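Local coordinates for hypothetical shikimate 5-dehydrogenase-like protein HI0607 (Haemophilus influenzae, PDB 1NPY) that oxidises shikimate to 3-dehydroshikimate with NADP(+) in vitro, but with much lower activity than classical AroE enzymes, so that its biological substrate may be a different compound, at residues 24-29 with 264-269; 209-214 with 219-224; 137-142 with 163-168; 40-45 with 64-69; 246-249 with 253-256. One frame throughout, in Å; residues are numbered along the deposited sequence.

Contact 1: 24-29 with 264-269; sequences HNYLYD and AAFART
The ring of Y26 overlaps one side of the F266 ring, laying its CD1 over the rim of that face, 3.5 Å from F266 CD2. The contact is a worked example of helix-to-helix packing between chain ends in the two-domain shikimate dehydrogenase fold: helix 19-31, of the substrate-binding domain, meets helix 257-268, which comes back to it at the very C terminus. Each ring takes part differently. Y26 presents an ortho carbon and its CB, the latter 3.7 Å from F266 CD2, whereas F266 sets its own CB over one face of the tyrosine. The planes are inclined at 35° and the centroids lie 4.7 Å apart, an oblique aromatic pair that is neither a parallel stack nor a T-shaped one. Both side chains leave their helices with CG anti to the backbone N, which carries the two rings toward each other across the gap between the segments; the nearest CA atoms of the two segments, those of Y26 and F266, are 8.0 Å apart. No hydrogen bond spans the two segments, and the pair sits at the surface of the molecule. Neighbouring side chains extend the interface: Y26 also rests on E262 and A263, F266 reaches T22, and L27 packs against L259 and A263. Near the C terminus, the hydroxyl OG1 of T269 donates to the backbone O of F266 at 2.9 Å, approaching from a position tilted 35° out of the carbonyl plane.

Contact 2: 209-214 with 219-224; sequences AFDVVA and TPFIRY
A209, within strand 208-211, presses its CB against the far end of the F221 ring, 3.6 Å from CZ, while its carbonyl O faces CD1 of I222. Next comes F210, whose side chain points away from the helix; its backbone O instead lies in the plane of the F221 ring, at the edge, 3.6 Å from CE2. D211 has the largest share of the first segment's contact. Its CB packs on CG1 of I222 at 3.6 Å, and its carboxylate, inclined 56° to the F221 ring, sits by CD2 of that ring. OD2 accepts the hydroxyl of T219 OG1 at 2.7 Å on the anti side, 20° out of the carboxylate plane. OD1 closes an Asx turn by accepting from V213 N at 3.1 Å and also takes a bond from N181 ND2. V213 ends the walk with CG1 against T219 CG2; its side chain lies about 6 Å from that of S184, a probable NADP(+)-binding residue. The segments are the first half of a beta-alpha-beta crossover, strand 208-211 to helix 220-227 to strand 231-233, in the Rossmann-type sheet, and strand and helix run nearly antiparallel with axes 8.5 Å apart. T219 is the helix N-cap: with chi1 at 56° its OG1 lies between backbone N and carbonyl carbon, where I222 N can donate to it at 3.2 Å. The chemistry is a chain of hydrogen bonds, helix amide to hydroxyl and hydroxyl to carboxylate. Three hydrogen bonds hold the buried carboxylate, whose negative charge would probably be favoured by the amide dipoles of the helix's first turn.

Contact 3: 137-142 with 163-168; sequences AFKNSG and YGYAYI
K139 and Y163 bring their CA atoms within 7.0 Å, the nearest backbone approach between two segments that each contain the end of a helix. Both ends close in a Schellman motif, with positive phi at G142 (94°) and at G164, and in the second segment the chain then passes through Y165 into strand 166-168. From the helix, K139 supplies most of the contact. Its aliphatic chain bends at chi2 (72°); CD crosses the Y165 ring obliquely, 3.6 Å from Y165 CZ, and CE beyond it lies 3.1 Å from Y163 O. In the Rossmann-type NADP(+) domain, helix 131-140 follows the glycine-rich turn at residues 126-130, which probably binds the cofactor, and strand 166-168 is an outermost strand of the parallel sheet; the contact thus packs that helix against the approach to the sheet's edge. The Y165 hydroxyl slips in close to the helix backbone, its OH only 3.0 Å from K139 CA and 3.4 Å from K139 CB. That hydroxyl finds its hydrogen-bond partner just past the helix, at the carbonyl O of F143. Y163 turns its own OH to A83 O, and its side chain touches K132, V135 and A136 of the same helix.

Contact 4: 40-45 with 64-69; sequences FTTQDI and MPFKET
I45 and F66 are the nearest backbone neighbours here, their CA atoms 6.9 Å apart, where two irregular loop segments pass each other, the second containing a cis peptide before P65. The F66 ring is the centre of the contact. CD1 of I45 approaches it obliquely, 4.2 Å from the centroid and 30° off the ring normal, an off-centre CH-pi contact; on the other side of the ring plane P65, from the ring's own segment, sets its CD over the centre. I45 reaches this place with CG1 anti to the backbone N (chi1 -166°) and a bend at the next bond that turns CD1 toward F66 CG, 3.8 Å away. At the far edge, T42 offers two atoms to CZ of F66: its carbonyl O, close to the ring plane at 3.4 Å, and its methyl CG2 at 3.6 Å. T69 adds its OG1, which lies in the plane of the F66 ring at its edge and 3.8 Å from I45 CG2. The T42 hydroxyl is used within its own loop, accepting from D44 N at 2.9 Å in an ST turn; D44 in turn N-caps helix 45-55 by accepting from H47 N. These loops follow strands 35-40 and 59-62 of the substrate-binding domain, and the second carries K67, the inferred proton donor/acceptor, whose side chain sets off away from this contact. With no hydrogen bond between the segments, the chemistry implies cohesion by apolar packing round a buried ring, supplemented by a carbonyl oxygen facing the weakly positive hydrogens of its edge.

Contact 5: 246-249 with 253-256; sequences QFEL and QRPS
The F247 ring and the R254 guanidinium both meet their partners at an edge. In the plane of the phenyl ring, the carbonyl O of Q253 comes to 3.3 Å from F247 CD2; P255 CG approaches the same CD2 obliquely, at 3.8 Å. Beyond the two segments, Y28 of helix 19-31 meets the phenyl ring at a shallow angle. The motif is the end of one helix folding back to begin another: helix 235-251 gives F247 and E248, and the connecting loop, in which S256 N-caps helix 257-268, returns alongside them. Both helices pack against the substrate-binding domain of the shikimate dehydrogenase fold, away from the cofactor and substrate sites. E248 and R254 form a salt bridge. R254 NE donates to E248 OE2 at 2.9 Å with a nearly straight N-H...O bond (167°), on the syn side but tilted well out of the carboxylate plane, and NH2 adds a weak bond to OE1 at 3.3 Å. The groups are therefore not a coplanar, evenly forked pair: their planes lie 59° apart, and the NE bond is the shorter and straighter of the two. E248 runs extended beyond CG to get there, while R254 bends at chi3 (-57°) and turns NE back toward the carboxylate. The carbonyl O of Q253 has a second neighbour besides the phenyl edge: E248 CA, whose CA-H contact to it is 3.5 Å long.

How the contacts relate
Contact 1 opens on helix 19-31 and closes only at the C terminus, and its long loop encloses the four others. Inside that span they follow in series without crossing. Contact 4 ties the loops after strands 35-40 and 59-62 in the substrate-binding domain. Contacts 3 and 2 come next in the Rossmann-type domain, both reaching its parallel sheet, one near the edge strand 166-168 and the other at strand 208-211. Contact 5 closes the short turn between helices 235-251 and 257-268, which bring the chain back to the first domain. There it packs on contact 1, through H24 and L27 against F247; contact 1 also touches contact 2, through R268 and A214, whereas contacts 1 and 3 lie on opposite sides of the chain's centre.

Contact 1: 24-29 with 264-269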
# COMPACT_ATOMS: atom_id res chain seq x y z
N HIS A 24 13.81 -3.29 -7.27
CA HIS A 24 13.99 -2.37 -8.40
C HIS A 24 15.27 -2.63 -9.21
O HIS A 24 15.29 -2.61 -10.45
CB HIS A 24 13.94 -0.91 -7.92
CG HIS A 24 12.57 -0.44 -7.54
ND1 HIS A 24 12.07 -0.55 -6.25
CD2 HIS A 24 11.65 0.26 -8.23
CE1 HIS A 24 10.86 -0.03 -6.21
NE2 HIS A 24 10.59 0.49 -7.40
N ASN A 25 16.38 -2.89 -8.52
CA ASN A 25 17.63 -3.17 -9.20
C ASN A 25 17.58 -4.44 -10.05
O ASN A 25 18.09 -4.46 -11.18
CB ASN A 25 18.83 -3.20 -8.24
CG ASN A 25 19.23 -1.81 -7.74
OD1 ASN A 25 19.29 -1.58 -6.52
ND2 ASN A 25 19.48 -0.88 -8.65
N TYR A 26 16.89 -5.46 -9.57
CA TYR A 26 16.67 -6.64 -10.39
C TYR A 26 15.95 -6.31 -11.70
O TYR A 26 16.37 -6.76 -12.78
CB TYR A 26 15.87 -7.66 -9.60
CG TYR A 26 15.63 -8.97 -10.31
CD1 TYR A 26 16.55 -10.01 -10.28
CD2 TYR A 26 14.44 -9.18 -10.99
CE1 TYR A 26 16.31 -11.23 -10.93
CE2 TYR A 26 14.18 -10.39 -11.64
CZ TYR A 26 15.11 -11.40 -11.60
OH TYR A 26 14.83 -12.60 -12.24
N LEU A 27 14.88 -5.54 -11.58
CA LEU A 27 14.13 -5.16 -12.78
C LEU A 27 14.91 -4.25 -13.70
O LEU A 27 14.79 -4.40 -14.92
CB LEU A 27 12.78 -4.55 -12.41
CG LEU A 27 11.78 -5.52 -11.76
CD1 LEU A 27 10.63 -4.82 -11.07
CD2 LEU A 27 11.31 -6.54 -12.79
N TYR A 28 15.70 -3.29 -13.20
CA TYR A 28 16.53 -2.49 -14.11
C TYR A 28 17.44 -3.36 -14.95
O TYR A 28 17.59 -3.15 -16.14
CB TYR A 28 17.41 -1.46 -13.39
CG TYR A 28 16.66 -0.50 -12.51
CD1 TYR A 28 15.45 0.07 -12.88
CD2 TYR A 28 17.22 -0.08 -11.32
CE1 TYR A 28 14.80 0.99 -12.05
CE2 TYR A 28 16.60 0.87 -10.51
CZ TYR A 28 15.38 1.38 -10.85
OH TYR A 28 14.71 2.29 -10.06
N ASP A 29 18.05 -4.34 -14.30
CA ASP A 29 18.92 -5.26 -15.00
C ASP A 29 18.17 -6.01 -16.11
O ASP A 29 18.66 -6.07 -17.25
CB ASP A 29 19.59 -6.18 -13.99
CG ASP A 29 20.48 -7.18 -14.67
OD1 ASP A 29 21.49 -6.73 -15.24
OD2 ASP A 29 20.18 -8.39 -14.71
N ALA A 264 9.75 -10.31 -7.29
CA ALA A 264 9.10 -10.42 -5.99
C ALA A 264 9.71 -11.59 -5.24
O ALA A 264 10.00 -11.45 -4.04
CB ALA A 264 7.60 -10.61 -6.17
N ALA A 265 9.98 -12.68 -5.96
CA ALA A 265 10.59 -13.88 -5.37
C ALA A 265 12.05 -13.61 -4.96
O ALA A 265 12.52 -14.09 -3.92
CB ALA A 265 10.50 -15.06 -6.32
N PHE A 266 12.72 -12.79 -5.76
CA PHE A 266 14.11 -12.42 -5.54
C PHE A 266 14.24 -11.56 -4.29
O PHE A 266 15.22 -11.73 -3.57
CB PHE A 266 14.63 -11.66 -6.76
CG PHE A 266 16.09 -11.34 -6.73
CD1 PHE A 266 17.04 -12.35 -6.77
CD2 PHE A 266 16.52 -10.02 -6.78
CE1 PHE A 266 18.39 -12.04 -6.82
CE2 PHE A 266 17.86 -9.72 -6.83
CZ PHE A 266 18.79 -10.72 -6.83
N ALA A 267 13.22 -10.74 -4.05
CA ALA A 267 13.18 -9.76 -2.97
C ALA A 267 12.54 -10.28 -1.69
O ALA A 267 12.65 -9.63 -0.67
CB ALA A 267 12.47 -8.49 -3.40
N ARG A 268 11.88 -11.42 -1.72
CA ARG A 268 11.31 -11.91 -0.47
C ARG A 268 12.42 -12.57 0.34
O ARG A 268 12.42 -12.52 1.57
CB ARG A 268 10.10 -12.80 -0.76
CG ARG A 268 8.83 -12.03 -1.15
CD ARG A 268 8.62 -10.61 -0.59
NE ARG A 268 7.93 -10.61 0.71
CZ ARG A 268 7.57 -9.51 1.38
NH1 ARG A 268 7.81 -8.30 0.91
NH2 ARG A 268 6.94 -9.64 2.55
N THR A 269 13.42 -13.09 -0.38
CA THR A 269 14.56 -13.82 0.18
C THR A 269 15.37 -12.96 1.15
O THR A 269 14.93 -12.70 2.27
CB THR A 269 15.49 -14.39 -0.93
OG1 THR A 269 16.35 -13.36 -1.45
CG2 THR A 269 14.73 -14.94 -2.18

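Contact 2: 209-214 with 219-224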
# COMPACT_ATOMS: atom_id res chain seq x y z
N ALA A 209 -11.95 -12.35 1.54
CA ALA A 209 -11.07 -12.01 2.66
C ALA A 209 -9.83 -11.29 2.14
O ALA A 209 -9.08 -11.87 1.37
CB ALA A 209 -10.67 -13.27 3.42
N PHE A 210 -9.65 -10.01 2.49
CA PHE A 210 -8.57 -9.17 2.00
C PHE A 210 -7.74 -8.73 3.21
O PHE A 210 -8.23 -8.05 4.12
CB PHE A 210 -9.19 -8.00 1.25
CG PHE A 210 -8.24 -7.00 0.61
CD1 PHE A 210 -8.79 -5.92 -0.05
CD2 PHE A 210 -6.87 -7.11 0.67
CE1 PHE A 210 -7.98 -4.97 -0.65
CE2 PHE A 210 -6.05 -6.17 0.08
CZ PHE A 210 -6.61 -5.09 -0.57
N ASP A 211 -6.54 -9.27 3.31
CA ASP A 211 -5.68 -9.00 4.46
C ASP A 211 -4.52 -8.20 3.92
O ASP A 211 -3.73 -8.68 3.11
CB ASP A 211 -5.17 -10.29 5.10
CG ASP A 211 -4.66 -10.11 6.51
OD1 ASP A 211 -4.34 -8.97 6.92
OD2 ASP A 211 -4.53 -11.10 7.27
N VAL A 212 -4.36 -6.99 4.45
CA VAL A 212 -3.24 -6.15 4.05
C VAL A 212 -1.93 -6.58 4.71
O VAL A 212 -0.84 -6.24 4.26
CB VAL A 212 -3.58 -4.67 4.28
CG1 VAL A 212 -2.45 -3.79 3.80
CG2 VAL A 212 -4.83 -4.29 3.51
N VAL A 213 -1.99 -7.40 5.75
CA VAL A 213 -0.76 -7.97 6.31
C VAL A 213 -0.08 -8.83 5.25
O VAL A 213 -0.72 -9.65 4.59
CB VAL A 213 -1.05 -8.87 7.53
CG1 VAL A 213 0.20 -9.61 7.93
CG2 VAL A 213 -1.58 -8.03 8.67
N ALA A 214 1.22 -8.61 5.07
CA ALA A 214 1.98 -9.24 3.99
C ALA A 214 2.92 -10.35 4.45
O ALA A 214 3.25 -11.21 3.64
CB ALA A 214 2.74 -8.19 3.22
N THR A 219 -1.83 -15.57 7.03
CA THR A 219 -2.31 -15.22 8.37
C THR A 219 -3.44 -16.15 8.81
O THR A 219 -3.99 -16.86 7.97
CB THR A 219 -2.87 -13.79 8.42
OG1 THR A 219 -3.89 -13.67 7.43
CG2 THR A 219 -1.82 -12.72 8.10
N PRO A 220 -3.80 -16.22 10.09
CA PRO A 220 -4.94 -17.05 10.48
C PRO A 220 -6.24 -16.71 9.73
O PRO A 220 -6.97 -17.61 9.33
CB PRO A 220 -5.03 -16.86 12.00
CG PRO A 220 -3.64 -16.55 12.38
CD PRO A 220 -3.19 -15.59 11.28
N PHE A 221 -6.46 -15.43 9.48
CA PHE A 221 -7.60 -14.93 8.71
C PHE A 221 -7.61 -15.50 7.29
O PHE A 221 -8.61 -16.09 6.86
CB PHE A 221 -7.49 -13.41 8.71
CG PHE A 221 -8.47 -12.67 7.82
CD1 PHE A 221 -9.81 -13.01 7.70
CD2 PHE A 221 -8.04 -11.52 7.19
CE1 PHE A 221 -10.69 -12.28 6.91
CE2 PHE A 221 -8.91 -10.77 6.40
CZ PHE A 221 -10.23 -11.13 6.27
N ILE A 222 -6.50 -15.33 6.58
CA ILE A 222 -6.38 -15.81 5.19
C ILE A 222 -6.48 -17.33 5.13
O ILE A 222 -7.17 -17.89 4.27
CB ILE A 222 -5.09 -15.31 4.52
CG1 ILE A 222 -5.15 -13.79 4.32
CG2 ILE A 222 -4.73 -16.03 3.23
CD1 ILE A 222 -6.17 -13.35 3.25
N ARG A 223 -5.77 -18.01 6.02
CA ARG A 223 -5.79 -19.47 6.04
C ARG A 223 -7.19 -20.03 6.25
O ARG A 223 -7.60 -20.96 5.55
CB ARG A 223 -4.90 -20.00 7.17
CG ARG A 223 -3.44 -20.20 6.85
CD ARG A 223 -2.95 -21.58 7.32
NE ARG A 223 -1.69 -22.01 6.70
CZ ARG A 223 -0.53 -21.52 7.07
NH1 ARG A 223 -0.51 -20.62 8.04
NH2 ARG A 223 0.60 -21.90 6.52
N TYR A 224 -7.92 -19.47 7.21
CA TYR A 224 -9.30 -19.90 7.44
C TYR A 224 -10.21 -19.59 6.25
O TYR A 224 -10.97 -20.45 5.82
CB TYR A 224 -9.88 -19.35 8.75
CG TYR A 224 -11.24 -19.93 9.05
CD1 TYR A 224 -11.37 -21.21 9.57
CD2 TYR A 224 -12.40 -19.22 8.77
CE1 TYR A 224 -12.60 -21.78 9.78
CE2 TYR A 224 -13.65 -19.78 9.00
CZ TYR A 224 -13.74 -21.05 9.52
OH TYR A 224 -14.98 -21.61 9.77

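Contact 3: 137-142 with 163-168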
# COMPACT_ATOMS: atom_id res chain seq x y z
N ALA A 137 -10.06 4.03 -1.37
CA ALA A 137 -10.10 3.25 -2.59
C ALA A 137 -11.47 2.63 -2.82
O ALA A 137 -11.98 2.62 -3.94
CB ALA A 137 -8.99 2.20 -2.62
N PHE A 138 -12.06 2.11 -1.75
CA PHE A 138 -13.42 1.59 -1.88
C PHE A 138 -14.41 2.69 -2.23
O PHE A 138 -15.27 2.50 -3.09
CB PHE A 138 -13.83 0.79 -0.65
CG PHE A 138 -13.35 -0.64 -0.68
CD1 PHE A 138 -14.03 -1.60 -1.41
CD2 PHE A 138 -12.22 -1.02 0.03
CE1 PHE A 138 -13.60 -2.89 -1.46
CE2 PHE A 138 -11.80 -2.33 0.01
CZ PHE A 138 -12.48 -3.27 -0.74
N LYS A 139 -14.27 3.85 -1.61
CA LYS A 139 -15.23 4.93 -1.78
C LYS A 139 -15.14 5.39 -3.22
O LYS A 139 -16.17 5.56 -3.89
CB LYS A 139 -14.90 6.10 -0.85
CG LYS A 139 -15.84 7.30 -0.95
CD LYS A 139 -17.18 6.94 -0.32
CE LYS A 139 -18.17 8.11 -0.38
NZ LYS A 139 -17.78 9.02 -1.49
N ASN A 140 -13.92 5.58 -3.71
CA ASN A 140 -13.79 6.12 -5.06
C ASN A 140 -14.02 5.07 -6.14
O ASN A 140 -14.09 5.40 -7.32
CB ASN A 140 -12.44 6.81 -5.22
CG ASN A 140 -12.34 8.03 -4.34
OD1 ASN A 140 -13.36 8.58 -3.90
ND2 ASN A 140 -11.12 8.43 -4.02
N SER A 141 -14.17 3.81 -5.74
CA SER A 141 -14.60 2.74 -6.63
C SER A 141 -16.12 2.53 -6.61
O SER A 141 -16.61 1.55 -7.17
CB SER A 141 -13.88 1.45 -6.23
OG SER A 141 -12.48 1.57 -6.46
N GLY A 142 -16.83 3.36 -5.86
CA GLY A 142 -18.28 3.38 -5.88
C GLY A 142 -18.98 2.53 -4.84
O GLY A 142 -20.18 2.25 -4.94
N TYR A 163 -15.13 9.88 4.94
CA TYR A 163 -15.53 9.19 3.72
C TYR A 163 -17.02 8.85 3.62
O TYR A 163 -17.42 8.18 2.67
CB TYR A 163 -14.64 7.95 3.49
CG TYR A 163 -13.21 8.36 3.28
CD1 TYR A 163 -12.78 8.87 2.07
CD2 TYR A 163 -12.30 8.33 4.32
CE1 TYR A 163 -11.48 9.28 1.87
CE2 TYR A 163 -11.00 8.74 4.14
CZ TYR A 163 -10.60 9.21 2.91
OH TYR A 163 -9.30 9.62 2.74
N GLY A 164 -17.86 9.36 4.50
CA GLY A 164 -19.29 9.12 4.41
C GLY A 164 -19.75 7.69 4.65
O GLY A 164 -20.69 7.19 4.04
N TYR A 165 -19.04 7.03 5.55
CA TYR A 165 -19.35 5.66 5.95
C TYR A 165 -19.77 5.60 7.41
O TYR A 165 -19.96 6.63 8.05
CB TYR A 165 -18.09 4.84 5.71
CG TYR A 165 -17.79 4.55 4.26
CD1 TYR A 165 -18.79 4.18 3.35
CD2 TYR A 165 -16.47 4.56 3.81
CE1 TYR A 165 -18.47 3.84 2.04
CE2 TYR A 165 -16.15 4.22 2.51
CZ TYR A 165 -17.14 3.88 1.63
OH TYR A 165 -16.76 3.48 0.38
N ALA A 166 -19.91 4.41 7.98
CA ALA A 166 -20.29 4.30 9.38
C ALA A 166 -19.19 3.61 10.17
O ALA A 166 -18.42 2.82 9.62
CB ALA A 166 -21.61 3.55 9.49
N TYR A 167 -19.16 3.92 11.47
CA TYR A 167 -18.25 3.33 12.43
C TYR A 167 -18.99 2.37 13.35
O TYR A 167 -20.10 2.70 13.80
CB TYR A 167 -17.57 4.41 13.26
CG TYR A 167 -16.81 3.86 14.43
CD1 TYR A 167 -15.56 3.26 14.26
CD2 TYR A 167 -17.37 3.87 15.71
CE1 TYR A 167 -14.89 2.73 15.32
CE2 TYR A 167 -16.69 3.33 16.78
CZ TYR A 167 -15.46 2.75 16.57
OH TYR A 167 -14.78 2.20 17.63
N ILE A 168 -18.36 1.24 13.63
CA ILE A 168 -18.86 0.29 14.63
C ILE A 168 -17.76 -0.11 15.61
O ILE A 168 -16.60 -0.31 15.23
CB ILE A 168 -19.50 -0.96 13.97
CG1 ILE A 168 -18.48 -1.69 13.07
CG2 ILE A 168 -20.73 -0.54 13.21
CD1 ILE A 168 -19.04 -2.95 12.40

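Contact 4: 40-45 with 64-69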
# COMPACT_ATOMS: atom_id res chain seq x y z
N PHE A 40 17.63 5.20 1.47
CA PHE A 40 18.32 6.19 2.29
C PHE A 40 17.48 6.48 3.53
O PHE A 40 16.31 6.11 3.64
CB PHE A 40 18.53 7.49 1.53
CG PHE A 40 19.50 7.43 0.37
CD1 PHE A 40 20.76 7.98 0.46
CD2 PHE A 40 19.10 6.96 -0.87
CE1 PHE A 40 21.63 7.99 -0.62
CE2 PHE A 40 19.95 6.98 -1.95
CZ PHE A 40 21.23 7.50 -1.84
N THR A 41 18.08 7.14 4.51
CA THR A 41 17.35 7.71 5.63
C THR A 41 17.80 9.15 5.81
O THR A 41 18.71 9.63 5.13
CB THR A 41 17.54 6.91 6.92
OG1 THR A 41 16.61 7.35 7.94
CG2 THR A 41 18.96 7.14 7.44
N THR A 42 17.09 9.86 6.67
CA THR A 42 17.38 11.25 6.96
C THR A 42 16.72 11.64 8.26
O THR A 42 15.80 10.96 8.73
CB THR A 42 16.84 12.17 5.82
OG1 THR A 42 17.20 13.54 6.01
CG2 THR A 42 15.31 12.18 5.78
N GLN A 43 17.29 12.68 8.86
CA GLN A 43 16.66 13.37 9.98
C GLN A 43 16.26 14.79 9.61
O GLN A 43 15.87 15.58 10.47
CB GLN A 43 17.58 13.36 11.20
CG GLN A 43 17.98 11.99 11.71
CD GLN A 43 18.73 12.12 13.00
OE1 GLN A 43 19.95 12.30 13.00
NE2 GLN A 43 18.00 12.12 14.11
N ASP A 44 16.26 15.10 8.32
CA ASP A 44 15.89 16.43 7.84
C ASP A 44 15.15 16.33 6.51
O ASP A 44 15.77 16.55 5.45
CB ASP A 44 17.17 17.23 7.65
CG ASP A 44 16.96 18.67 7.25
OD1 ASP A 44 15.84 19.16 6.96
OD2 ASP A 44 17.96 19.42 7.19
N ILE A 45 13.86 16.02 6.57
CA ILE A 45 13.04 15.79 5.38
C ILE A 45 13.11 16.99 4.43
O ILE A 45 13.15 16.80 3.20
CB ILE A 45 11.58 15.37 5.75
CG1 ILE A 45 10.79 14.80 4.57
CG2 ILE A 45 10.83 16.55 6.32
CD1 ILE A 45 11.51 13.67 3.84
N MET A 64 7.13 5.99 6.35
CA MET A 64 7.09 6.59 7.68
C MET A 64 8.51 6.99 8.11
O MET A 64 9.45 6.24 7.82
CB MET A 64 6.45 5.57 8.64
CG MET A 64 4.93 5.57 8.49
SD MET A 64 4.05 4.83 9.90
CE MET A 64 4.38 6.11 11.16
N PRO A 65 8.69 8.11 8.80
CA PRO A 65 7.65 9.06 9.20
C PRO A 65 7.50 10.32 8.36
O PRO A 65 7.24 11.40 8.87
CB PRO A 65 8.14 9.47 10.58
CG PRO A 65 9.61 9.57 10.39
CD PRO A 65 9.98 8.46 9.42
N PHE A 66 7.64 10.19 7.05
CA PHE A 66 7.77 11.33 6.16
C PHE A 66 6.62 11.49 5.16
O PHE A 66 6.74 12.36 4.30
CB PHE A 66 9.06 11.20 5.36
CG PHE A 66 10.30 10.99 6.19
CD1 PHE A 66 10.62 11.87 7.21
CD2 PHE A 66 11.17 9.94 5.91
CE1 PHE A 66 11.77 11.67 7.98
CE2 PHE A 66 12.33 9.75 6.66
CZ PHE A 66 12.63 10.64 7.68
N LYS A 67 5.57 10.68 5.23
CA LYS A 67 4.57 10.63 4.16
C LYS A 67 3.71 11.89 4.15
O LYS A 67 3.20 12.30 3.10
CB LYS A 67 3.69 9.38 4.29
CG LYS A 67 4.41 8.06 4.00
CD LYS A 67 3.34 6.97 3.92
CE LYS A 67 3.91 5.61 3.56
NZ LYS A 67 2.78 4.65 3.70
N GLU A 68 3.60 12.55 5.30
CA GLU A 68 2.98 13.87 5.33
C GLU A 68 3.95 15.05 5.41
O GLU A 68 3.74 16.08 4.77
CB GLU A 68 1.97 13.96 6.46
CG GLU A 68 0.88 12.91 6.38
CD GLU A 68 1.29 11.54 6.88
OE1 GLU A 68 2.06 11.46 7.86
OE2 GLU A 68 0.82 10.54 6.27
N THR A 69 5.02 14.89 6.18
CA THR A 69 6.00 15.98 6.30
C THR A 69 6.76 16.32 5.02
O THR A 69 7.27 17.43 4.92
CB THR A 69 7.01 15.77 7.46
OG1 THR A 69 7.77 14.57 7.28
CG2 THR A 69 6.28 15.61 8.80

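Contact 5: 246-249 with 253-256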
# COMPACT_ATOMS: atom_id res chain seq x y z
N GLN A 246 5.26 2.45 -8.80
CA GLN A 246 6.41 3.35 -8.68
C GLN A 246 7.39 3.13 -9.82
O GLN A 246 7.85 4.07 -10.46
CB GLN A 246 7.13 3.20 -7.34
CG GLN A 246 6.26 3.58 -6.17
CD GLN A 246 6.87 3.26 -4.84
OE1 GLN A 246 7.57 2.25 -4.71
NE2 GLN A 246 6.61 4.10 -3.83
N PHE A 247 7.70 1.86 -10.08
CA PHE A 247 8.68 1.55 -11.11
C PHE A 247 8.26 2.13 -12.45
O PHE A 247 9.07 2.74 -13.19
CB PHE A 247 8.86 0.04 -11.20
CG PHE A 247 9.91 -0.39 -12.15
CD1 PHE A 247 11.16 -0.76 -11.68
CD2 PHE A 247 9.67 -0.48 -13.52
CE1 PHE A 247 12.16 -1.16 -12.53
CE2 PHE A 247 10.69 -0.88 -14.38
CZ PHE A 247 11.91 -1.26 -13.90
N GLU A 248 6.97 1.98 -12.75
CA GLU A 248 6.41 2.47 -14.01
C GLU A 248 6.41 4.00 -14.05
O GLU A 248 6.72 4.61 -15.07
CB GLU A 248 5.00 1.93 -14.25
CG GLU A 248 4.48 2.26 -15.64
CD GLU A 248 3.08 1.70 -15.87
OE1 GLU A 248 2.36 2.12 -16.80
OE2 GLU A 248 2.71 0.79 -15.10
N LEU A 249 6.14 4.64 -12.93
CA LEU A 249 6.22 6.09 -12.88
C LEU A 249 7.64 6.59 -13.16
O LEU A 249 7.85 7.59 -13.85
CB LEU A 249 5.71 6.60 -11.54
CG LEU A 249 4.19 6.61 -11.41
CD1 LEU A 249 3.77 6.75 -9.96
CD2 LEU A 249 3.52 7.70 -12.23
N GLN A 253 8.21 2.23 -18.06
CA GLN A 253 8.01 0.84 -18.43
C GLN A 253 7.32 0.05 -17.32
O GLN A 253 7.77 0.06 -16.17
CB GLN A 253 9.34 0.15 -18.76
CG GLN A 253 9.96 0.62 -20.07
CD GLN A 253 11.21 -0.15 -20.47
OE1 GLN A 253 11.19 -1.39 -20.47
NE2 GLN A 253 12.24 0.56 -20.92
N ARG A 254 6.28 -0.67 -17.70
CA ARG A 254 5.60 -1.63 -16.83
C ARG A 254 6.25 -2.98 -17.11
O ARG A 254 6.17 -3.51 -18.23
CB ARG A 254 4.11 -1.68 -17.16
CG ARG A 254 3.29 -2.63 -16.31
CD ARG A 254 1.80 -2.59 -16.62
NE ARG A 254 1.21 -1.25 -16.48
CZ ARG A 254 -0.04 -0.90 -16.78
NH1 ARG A 254 -0.92 -1.74 -17.29
NH2 ARG A 254 -0.45 0.36 -16.60
N PRO A 255 6.90 -3.60 -16.12
CA PRO A 255 7.46 -4.93 -16.36
C PRO A 255 6.33 -5.92 -16.55
O PRO A 255 5.24 -5.73 -16.01
CB PRO A 255 8.27 -5.23 -15.10
CG PRO A 255 8.36 -3.95 -14.42
CD PRO A 255 7.15 -3.13 -14.75
N SER A 256 6.61 -6.98 -17.29
CA SER A 256 5.69 -8.09 -17.49
C SER A 256 5.38 -8.77 -16.17
O SER A 256 6.17 -8.74 -15.23
CB SER A 256 6.32 -9.16 -18.38
OG SER A 256 7.40 -9.83 -17.73